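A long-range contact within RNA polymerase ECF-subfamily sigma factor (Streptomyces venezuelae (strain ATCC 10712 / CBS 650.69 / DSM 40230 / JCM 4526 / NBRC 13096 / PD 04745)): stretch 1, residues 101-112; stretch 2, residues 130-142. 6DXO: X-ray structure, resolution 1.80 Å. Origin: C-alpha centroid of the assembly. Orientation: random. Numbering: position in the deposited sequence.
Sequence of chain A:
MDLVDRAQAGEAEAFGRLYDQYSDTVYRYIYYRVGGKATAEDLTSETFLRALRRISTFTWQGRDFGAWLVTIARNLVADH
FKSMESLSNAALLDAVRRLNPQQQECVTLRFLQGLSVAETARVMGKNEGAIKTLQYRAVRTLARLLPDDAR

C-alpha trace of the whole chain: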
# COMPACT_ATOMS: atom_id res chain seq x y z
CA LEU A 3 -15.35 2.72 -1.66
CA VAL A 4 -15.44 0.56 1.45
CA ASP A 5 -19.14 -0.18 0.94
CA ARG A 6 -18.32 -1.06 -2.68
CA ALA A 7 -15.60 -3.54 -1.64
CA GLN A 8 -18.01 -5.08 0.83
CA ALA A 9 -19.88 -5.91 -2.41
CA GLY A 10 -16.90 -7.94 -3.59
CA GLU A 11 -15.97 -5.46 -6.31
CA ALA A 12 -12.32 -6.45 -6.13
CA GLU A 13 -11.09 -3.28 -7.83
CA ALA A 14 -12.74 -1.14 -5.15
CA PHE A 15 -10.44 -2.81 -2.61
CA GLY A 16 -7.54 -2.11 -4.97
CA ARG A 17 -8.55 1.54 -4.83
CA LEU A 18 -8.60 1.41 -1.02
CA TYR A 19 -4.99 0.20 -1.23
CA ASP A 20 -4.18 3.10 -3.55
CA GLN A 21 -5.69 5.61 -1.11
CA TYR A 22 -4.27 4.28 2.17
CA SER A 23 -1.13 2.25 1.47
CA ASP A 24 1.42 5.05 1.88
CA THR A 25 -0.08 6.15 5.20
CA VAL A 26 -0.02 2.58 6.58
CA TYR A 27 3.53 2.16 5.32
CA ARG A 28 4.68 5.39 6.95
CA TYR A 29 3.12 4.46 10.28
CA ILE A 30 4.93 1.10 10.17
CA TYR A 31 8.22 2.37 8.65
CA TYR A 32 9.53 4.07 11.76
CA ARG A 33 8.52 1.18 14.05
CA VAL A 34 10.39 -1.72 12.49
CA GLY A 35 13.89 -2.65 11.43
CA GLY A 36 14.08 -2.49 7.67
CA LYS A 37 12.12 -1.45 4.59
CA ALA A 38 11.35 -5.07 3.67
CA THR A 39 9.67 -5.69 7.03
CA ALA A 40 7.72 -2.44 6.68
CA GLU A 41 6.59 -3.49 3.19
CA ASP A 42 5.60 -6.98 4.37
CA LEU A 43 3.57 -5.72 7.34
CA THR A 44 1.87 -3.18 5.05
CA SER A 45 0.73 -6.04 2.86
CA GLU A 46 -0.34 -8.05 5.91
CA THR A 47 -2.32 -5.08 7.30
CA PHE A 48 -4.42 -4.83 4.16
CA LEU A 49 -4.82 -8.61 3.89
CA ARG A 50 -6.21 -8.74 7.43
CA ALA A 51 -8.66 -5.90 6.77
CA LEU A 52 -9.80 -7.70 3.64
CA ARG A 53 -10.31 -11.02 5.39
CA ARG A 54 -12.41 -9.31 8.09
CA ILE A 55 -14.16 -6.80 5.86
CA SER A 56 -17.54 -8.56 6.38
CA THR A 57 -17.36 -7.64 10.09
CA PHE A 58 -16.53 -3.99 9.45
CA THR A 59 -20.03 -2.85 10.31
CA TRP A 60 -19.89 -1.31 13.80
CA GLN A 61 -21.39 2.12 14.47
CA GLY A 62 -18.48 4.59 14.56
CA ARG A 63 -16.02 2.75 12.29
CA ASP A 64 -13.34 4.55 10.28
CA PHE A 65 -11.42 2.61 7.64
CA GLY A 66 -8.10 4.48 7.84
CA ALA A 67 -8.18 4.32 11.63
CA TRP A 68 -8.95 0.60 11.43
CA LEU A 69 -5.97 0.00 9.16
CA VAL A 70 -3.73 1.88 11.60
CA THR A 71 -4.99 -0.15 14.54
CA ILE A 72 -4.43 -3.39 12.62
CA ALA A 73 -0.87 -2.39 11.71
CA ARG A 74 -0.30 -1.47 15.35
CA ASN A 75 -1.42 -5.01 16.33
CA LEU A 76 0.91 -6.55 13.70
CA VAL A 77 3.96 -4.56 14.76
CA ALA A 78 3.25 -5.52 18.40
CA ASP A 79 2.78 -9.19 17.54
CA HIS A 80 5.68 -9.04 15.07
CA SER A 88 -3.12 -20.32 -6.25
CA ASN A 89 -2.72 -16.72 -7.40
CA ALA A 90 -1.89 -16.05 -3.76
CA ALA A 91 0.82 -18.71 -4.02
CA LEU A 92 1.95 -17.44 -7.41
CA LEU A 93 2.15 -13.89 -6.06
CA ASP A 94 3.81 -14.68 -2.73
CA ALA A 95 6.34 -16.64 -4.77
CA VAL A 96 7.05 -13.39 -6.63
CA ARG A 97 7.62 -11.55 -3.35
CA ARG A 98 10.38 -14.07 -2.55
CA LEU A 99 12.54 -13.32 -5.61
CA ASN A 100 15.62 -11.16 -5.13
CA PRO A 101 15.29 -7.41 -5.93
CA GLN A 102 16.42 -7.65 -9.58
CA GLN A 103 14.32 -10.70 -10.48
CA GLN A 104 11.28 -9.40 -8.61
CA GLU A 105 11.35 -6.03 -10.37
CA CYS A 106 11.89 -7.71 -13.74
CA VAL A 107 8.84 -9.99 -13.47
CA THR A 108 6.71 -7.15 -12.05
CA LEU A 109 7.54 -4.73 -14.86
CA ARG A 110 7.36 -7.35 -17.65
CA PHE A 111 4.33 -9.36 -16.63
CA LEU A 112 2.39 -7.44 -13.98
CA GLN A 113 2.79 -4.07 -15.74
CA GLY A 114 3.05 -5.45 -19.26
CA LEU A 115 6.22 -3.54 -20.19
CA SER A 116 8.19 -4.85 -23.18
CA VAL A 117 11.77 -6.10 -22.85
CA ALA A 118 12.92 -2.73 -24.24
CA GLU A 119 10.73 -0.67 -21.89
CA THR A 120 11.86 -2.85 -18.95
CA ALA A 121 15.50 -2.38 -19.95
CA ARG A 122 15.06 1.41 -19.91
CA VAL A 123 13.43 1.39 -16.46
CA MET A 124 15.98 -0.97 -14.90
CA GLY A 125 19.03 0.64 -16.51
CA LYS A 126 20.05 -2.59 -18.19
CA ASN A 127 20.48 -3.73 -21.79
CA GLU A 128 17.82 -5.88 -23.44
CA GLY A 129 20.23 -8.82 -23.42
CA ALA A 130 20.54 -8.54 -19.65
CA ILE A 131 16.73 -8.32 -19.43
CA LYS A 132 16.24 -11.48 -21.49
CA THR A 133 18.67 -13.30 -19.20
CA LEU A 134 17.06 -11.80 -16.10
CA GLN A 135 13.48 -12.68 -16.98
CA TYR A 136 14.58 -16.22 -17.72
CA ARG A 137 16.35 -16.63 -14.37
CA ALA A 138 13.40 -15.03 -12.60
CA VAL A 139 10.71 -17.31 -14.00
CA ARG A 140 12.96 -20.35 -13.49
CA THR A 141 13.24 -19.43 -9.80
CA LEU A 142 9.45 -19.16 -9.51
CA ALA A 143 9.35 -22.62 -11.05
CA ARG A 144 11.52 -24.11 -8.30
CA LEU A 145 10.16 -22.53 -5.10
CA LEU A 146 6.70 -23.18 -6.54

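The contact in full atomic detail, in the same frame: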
# COMPACT_ATOMS: atom_id res chain seq x y z
N PRO A 101 15.69 -8.72 -5.38
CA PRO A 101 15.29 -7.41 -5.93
C PRO A 101 15.26 -7.35 -7.46
O PRO A 101 14.24 -6.96 -8.03
CB PRO A 101 16.34 -6.45 -5.36
CG PRO A 101 17.39 -7.32 -4.70
CD PRO A 101 16.68 -8.57 -4.31
N GLN A 102 16.36 -7.72 -8.12
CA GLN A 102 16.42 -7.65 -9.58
C GLN A 102 15.37 -8.52 -10.27
O GLN A 102 14.65 -8.06 -11.17
CB GLN A 102 17.82 -8.00 -10.08
CG GLN A 102 18.88 -6.99 -9.70
CD GLN A 102 18.67 -5.64 -10.36
OE1 GLN A 102 19.05 -5.44 -11.51
NE2 GLN A 102 18.06 -4.71 -9.63
N GLN A 103 15.28 -9.78 -9.87
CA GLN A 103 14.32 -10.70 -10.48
C GLN A 103 12.88 -10.30 -10.17
O GLN A 103 11.99 -10.42 -11.02
CB GLN A 103 14.58 -12.14 -10.04
CG GLN A 103 15.92 -12.70 -10.52
CD GLN A 103 16.16 -14.13 -10.09
OE1 GLN A 103 15.33 -14.74 -9.42
NE2 GLN A 103 17.30 -14.69 -10.48
N GLN A 104 12.64 -9.82 -8.96
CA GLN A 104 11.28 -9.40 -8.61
C GLN A 104 10.82 -8.22 -9.47
O GLN A 104 9.75 -8.25 -10.06
CB GLN A 104 11.17 -9.04 -7.12
CG GLN A 104 9.71 -8.92 -6.69
CD GLN A 104 9.52 -8.72 -5.20
OE1 GLN A 104 8.54 -8.10 -4.77
NE2 GLN A 104 10.43 -9.26 -4.39
N GLU A 105 11.65 -7.19 -9.55
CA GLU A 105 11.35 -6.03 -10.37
C GLU A 105 11.17 -6.40 -11.84
O GLU A 105 10.30 -5.85 -12.52
CB GLU A 105 12.45 -4.98 -10.24
CG GLU A 105 12.21 -3.75 -11.08
CD GLU A 105 13.16 -2.63 -10.75
OE1 GLU A 105 14.17 -2.89 -10.06
OE2 GLU A 105 12.90 -1.48 -11.18
N CYS A 106 12.00 -7.32 -12.34
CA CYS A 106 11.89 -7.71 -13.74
C CYS A 106 10.53 -8.35 -14.04
O CYS A 106 9.83 -7.94 -14.96
CB CYS A 106 13.03 -8.67 -14.14
SG CYS A 106 13.15 -8.97 -15.93
N VAL A 107 10.14 -9.34 -13.24
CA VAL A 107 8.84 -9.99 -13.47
C VAL A 107 7.66 -9.03 -13.27
O VAL A 107 6.66 -9.12 -13.96
CB VAL A 107 8.63 -11.26 -12.59
CG1 VAL A 107 9.67 -12.32 -12.92
CG2 VAL A 107 8.63 -10.91 -11.12
N THR A 108 7.79 -8.11 -12.32
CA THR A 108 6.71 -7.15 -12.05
C THR A 108 6.53 -6.21 -13.24
O THR A 108 5.43 -6.05 -13.76
CB THR A 108 7.01 -6.35 -10.79
OG1 THR A 108 7.15 -7.26 -9.69
CG2 THR A 108 5.87 -5.37 -10.49
N LEU A 109 7.62 -5.61 -13.69
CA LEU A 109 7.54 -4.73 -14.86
C LEU A 109 7.08 -5.46 -16.12
O LEU A 109 6.23 -4.97 -16.84
CB LEU A 109 8.89 -4.06 -15.10
CG LEU A 109 9.42 -3.04 -14.09
CD1 LEU A 109 10.90 -2.84 -14.33
CD2 LEU A 109 8.67 -1.74 -14.18
N ARG A 110 7.67 -6.63 -16.40
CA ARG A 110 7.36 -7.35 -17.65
C ARG A 110 5.94 -7.93 -17.68
O ARG A 110 5.24 -7.83 -18.69
CB ARG A 110 8.35 -8.49 -17.89
CG ARG A 110 9.75 -8.04 -18.26
CD ARG A 110 9.86 -7.69 -19.75
NE ARG A 110 9.75 -8.88 -20.58
CZ ARG A 110 8.79 -9.10 -21.47
NH1 ARG A 110 7.83 -8.20 -21.67
NH2 ARG A 110 8.79 -10.22 -22.17
N PHE A 111 5.53 -8.54 -16.58
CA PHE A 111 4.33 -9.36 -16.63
C PHE A 111 3.16 -8.77 -15.85
O PHE A 111 2.02 -8.87 -16.28
CB PHE A 111 4.65 -10.79 -16.19
CG PHE A 111 5.78 -11.41 -16.96
CD1 PHE A 111 6.93 -11.84 -16.31
CD2 PHE A 111 5.72 -11.50 -18.34
CE1 PHE A 111 7.99 -12.39 -17.02
CE2 PHE A 111 6.79 -12.05 -19.06
CZ PHE A 111 7.92 -12.50 -18.40
N LEU A 112 3.45 -8.11 -14.73
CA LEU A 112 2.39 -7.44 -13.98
C LEU A 112 2.05 -6.05 -14.56
O LEU A 112 0.92 -5.61 -14.49
CB LEU A 112 2.74 -7.35 -12.50
CG LEU A 112 2.81 -8.71 -11.79
CD1 LEU A 112 3.19 -8.54 -10.33
CD2 LEU A 112 1.48 -9.46 -11.92
N ALA A 130 20.59 -8.31 -21.09
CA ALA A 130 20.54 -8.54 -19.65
C ALA A 130 19.10 -8.77 -19.17
O ALA A 130 18.87 -9.55 -18.25
CB ALA A 130 21.18 -7.39 -18.90
N ILE A 131 18.13 -8.10 -19.79
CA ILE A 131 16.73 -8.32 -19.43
C ILE A 131 16.26 -9.72 -19.86
O ILE A 131 15.57 -10.41 -19.12
CB ILE A 131 15.77 -7.23 -20.00
CG1 ILE A 131 16.14 -5.84 -19.48
CG2 ILE A 131 14.29 -7.57 -19.68
CD1 ILE A 131 16.17 -5.72 -17.97
N LYS A 132 16.64 -10.15 -21.06
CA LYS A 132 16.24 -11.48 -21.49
C LYS A 132 16.81 -12.55 -20.56
O LYS A 132 16.12 -13.51 -20.22
CB LYS A 132 16.64 -11.74 -22.94
CG LYS A 132 15.80 -11.00 -23.95
CD LYS A 132 16.25 -11.29 -25.37
CE LYS A 132 15.58 -10.35 -26.36
NZ LYS A 132 15.90 -10.70 -27.76
N THR A 133 18.06 -12.39 -20.16
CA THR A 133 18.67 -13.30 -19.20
C THR A 133 17.93 -13.24 -17.87
O THR A 133 17.61 -14.27 -17.27
CB THR A 133 20.15 -12.97 -18.97
OG1 THR A 133 20.87 -13.15 -20.20
CG2 THR A 133 20.74 -13.87 -17.90
N LEU A 134 17.66 -12.02 -17.41
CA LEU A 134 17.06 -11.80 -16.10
C LEU A 134 15.65 -12.37 -15.98
O LEU A 134 15.30 -12.96 -14.96
CB LEU A 134 17.07 -10.31 -15.76
CG LEU A 134 16.55 -9.88 -14.39
CD1 LEU A 134 17.17 -10.73 -13.28
CD2 LEU A 134 16.83 -8.40 -14.17
N GLN A 135 14.84 -12.18 -17.01
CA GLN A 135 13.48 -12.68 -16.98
C GLN A 135 13.47 -14.20 -17.02
O GLN A 135 12.58 -14.84 -16.47
CB GLN A 135 12.65 -12.11 -18.13
CG GLN A 135 12.99 -12.67 -19.50
CD GLN A 135 12.16 -12.02 -20.58
OE1 GLN A 135 11.33 -11.16 -20.30
NE2 GLN A 135 12.37 -12.43 -21.82
N TYR A 136 14.48 -14.78 -17.68
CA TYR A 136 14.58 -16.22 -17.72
C TYR A 136 14.92 -16.77 -16.34
O TYR A 136 14.30 -17.72 -15.86
CB TYR A 136 15.61 -16.68 -18.77
CG TYR A 136 15.87 -18.17 -18.69
CD1 TYR A 136 14.89 -19.08 -19.04
CD2 TYR A 136 17.09 -18.65 -18.24
CE1 TYR A 136 15.11 -20.44 -18.95
CE2 TYR A 136 17.32 -20.01 -18.15
CZ TYR A 136 16.33 -20.90 -18.51
OH TYR A 136 16.55 -22.25 -18.42
N ARG A 137 15.91 -16.16 -15.68
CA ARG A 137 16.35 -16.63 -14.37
C ARG A 137 15.26 -16.41 -13.34
O ARG A 137 15.13 -17.18 -12.38
CB ARG A 137 17.64 -15.91 -13.95
CG ARG A 137 18.86 -16.31 -14.76
CD ARG A 137 20.06 -15.42 -14.45
NE ARG A 137 21.28 -15.86 -15.14
CZ ARG A 137 22.40 -15.15 -15.21
NH1 ARG A 137 22.47 -13.95 -14.65
NH2 ARG A 137 23.45 -15.63 -15.86
N ALA A 138 14.46 -15.37 -13.54
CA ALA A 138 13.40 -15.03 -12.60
C ALA A 138 12.26 -16.03 -12.65
O ALA A 138 11.78 -16.49 -11.60
CB ALA A 138 12.89 -13.61 -12.84
N VAL A 139 11.81 -16.36 -13.85
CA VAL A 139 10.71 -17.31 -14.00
C VAL A 139 11.15 -18.73 -13.62
O VAL A 139 10.35 -19.53 -13.13
CB VAL A 139 10.12 -17.29 -15.42
CG1 VAL A 139 8.95 -18.25 -15.51
CG2 VAL A 139 9.68 -15.88 -15.80
N ARG A 140 12.43 -19.04 -13.86
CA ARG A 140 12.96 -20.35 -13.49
C ARG A 140 12.96 -20.51 -11.97
O ARG A 140 12.67 -21.59 -11.45
CB ARG A 140 14.36 -20.58 -14.08
CG ARG A 140 15.48 -20.51 -13.05
CD ARG A 140 16.61 -21.48 -13.38
NE ARG A 140 17.40 -21.06 -14.54
CZ ARG A 140 18.51 -20.34 -14.46
NH1 ARG A 140 18.97 -19.94 -13.28
NH2 ARG A 140 19.16 -20.01 -15.57
N THR A 141 13.26 -19.43 -11.26
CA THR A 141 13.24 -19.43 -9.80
C THR A 141 11.82 -19.58 -9.25
O THR A 141 11.62 -20.25 -8.23
CB THR A 141 13.87 -18.16 -9.23
OG1 THR A 141 15.25 -18.12 -9.58
CG2 THR A 141 13.74 -18.15 -7.70
N LEU A 142 10.85 -18.96 -9.90
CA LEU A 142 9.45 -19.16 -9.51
C LEU A 142 9.08 -20.62 -9.70
O LEU A 142 8.30 -21.19 -8.93
CB LEU A 142 8.51 -18.29 -10.34
CG LEU A 142 8.44 -16.80 -10.06
CD1 LEU A 142 7.50 -16.15 -11.06
CD2 LEU A 142 7.98 -16.53 -8.64

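Where two helices cross nearly at right angles, they can touch closely over only a short length, and in residues 101-112 and 130-142 of this ECF-subfamily sigma factor the contact combines a directional polar link with close packing, including a small side chain, A138, where the backbones come nearest. The polar link joins R110 to Q135. R110 NE donates a hydrogen bond to Q135 OE1 at 2.8 Å, with an N-H...acceptor angle of 164°, close to linear. A second, weak bond runs from R110 NH2 to the same oxygen, Q135 OE1, at 3.3 Å and 133°. The carbonyl oxygen lies at the edge of the guanidinium, near its plane, where the N-H groups point, so one acceptor can serve two donors, though unequally. The CA-to-CB bond of Q135 points sideways, and its chi1 of 73° (p), followed by a t chi2, brings the amide end nearer. R110, by contrast, already starts toward the partner helix and folds through three successive m rotamers. Its NH1 is hydrogen-bonded elsewhere in the structure.

A second glutamine shows how a polar residue can also serve as packing. The side chain of Q103 sits as a knob among L134, R137, A138 and T141. Its aliphatic part makes close contacts, with Q103 CG 3.6 Å from L134 CD1 and Q103 CB 3.6 Å from A138 CB. Farther out, Q103 NE2 lies 3.7 Å from R137 CB, while Q103 OE1 comes within 3.4 Å of T141 OG1. That hydroxyl donates within its own helix, with T141 OG1 3.0 Å from R137 O.

The helix axes approach to 8.9 Å at an angle of 99°, and the two stretches together bury 573 Å². The small side chain of A138 suits the tightest part of the crossing: the CA atoms of Q103 and A138 are just 4.9 Å apart, and A138 CB also meets V107 CG1 at 3.5 Å. Beside this, C106 points toward the second helix, its CB 3.7 Å from L134 CG and its SG 4.2 Å from I131 CG2. L134 begins sideways, but its end comes nearer, which lets its branched tip fill space against both Q103 and C106. The exposed pair F111 and V139 also makes an apolar contact, F111 CE1 to V139 CG2 at 4.1 Å.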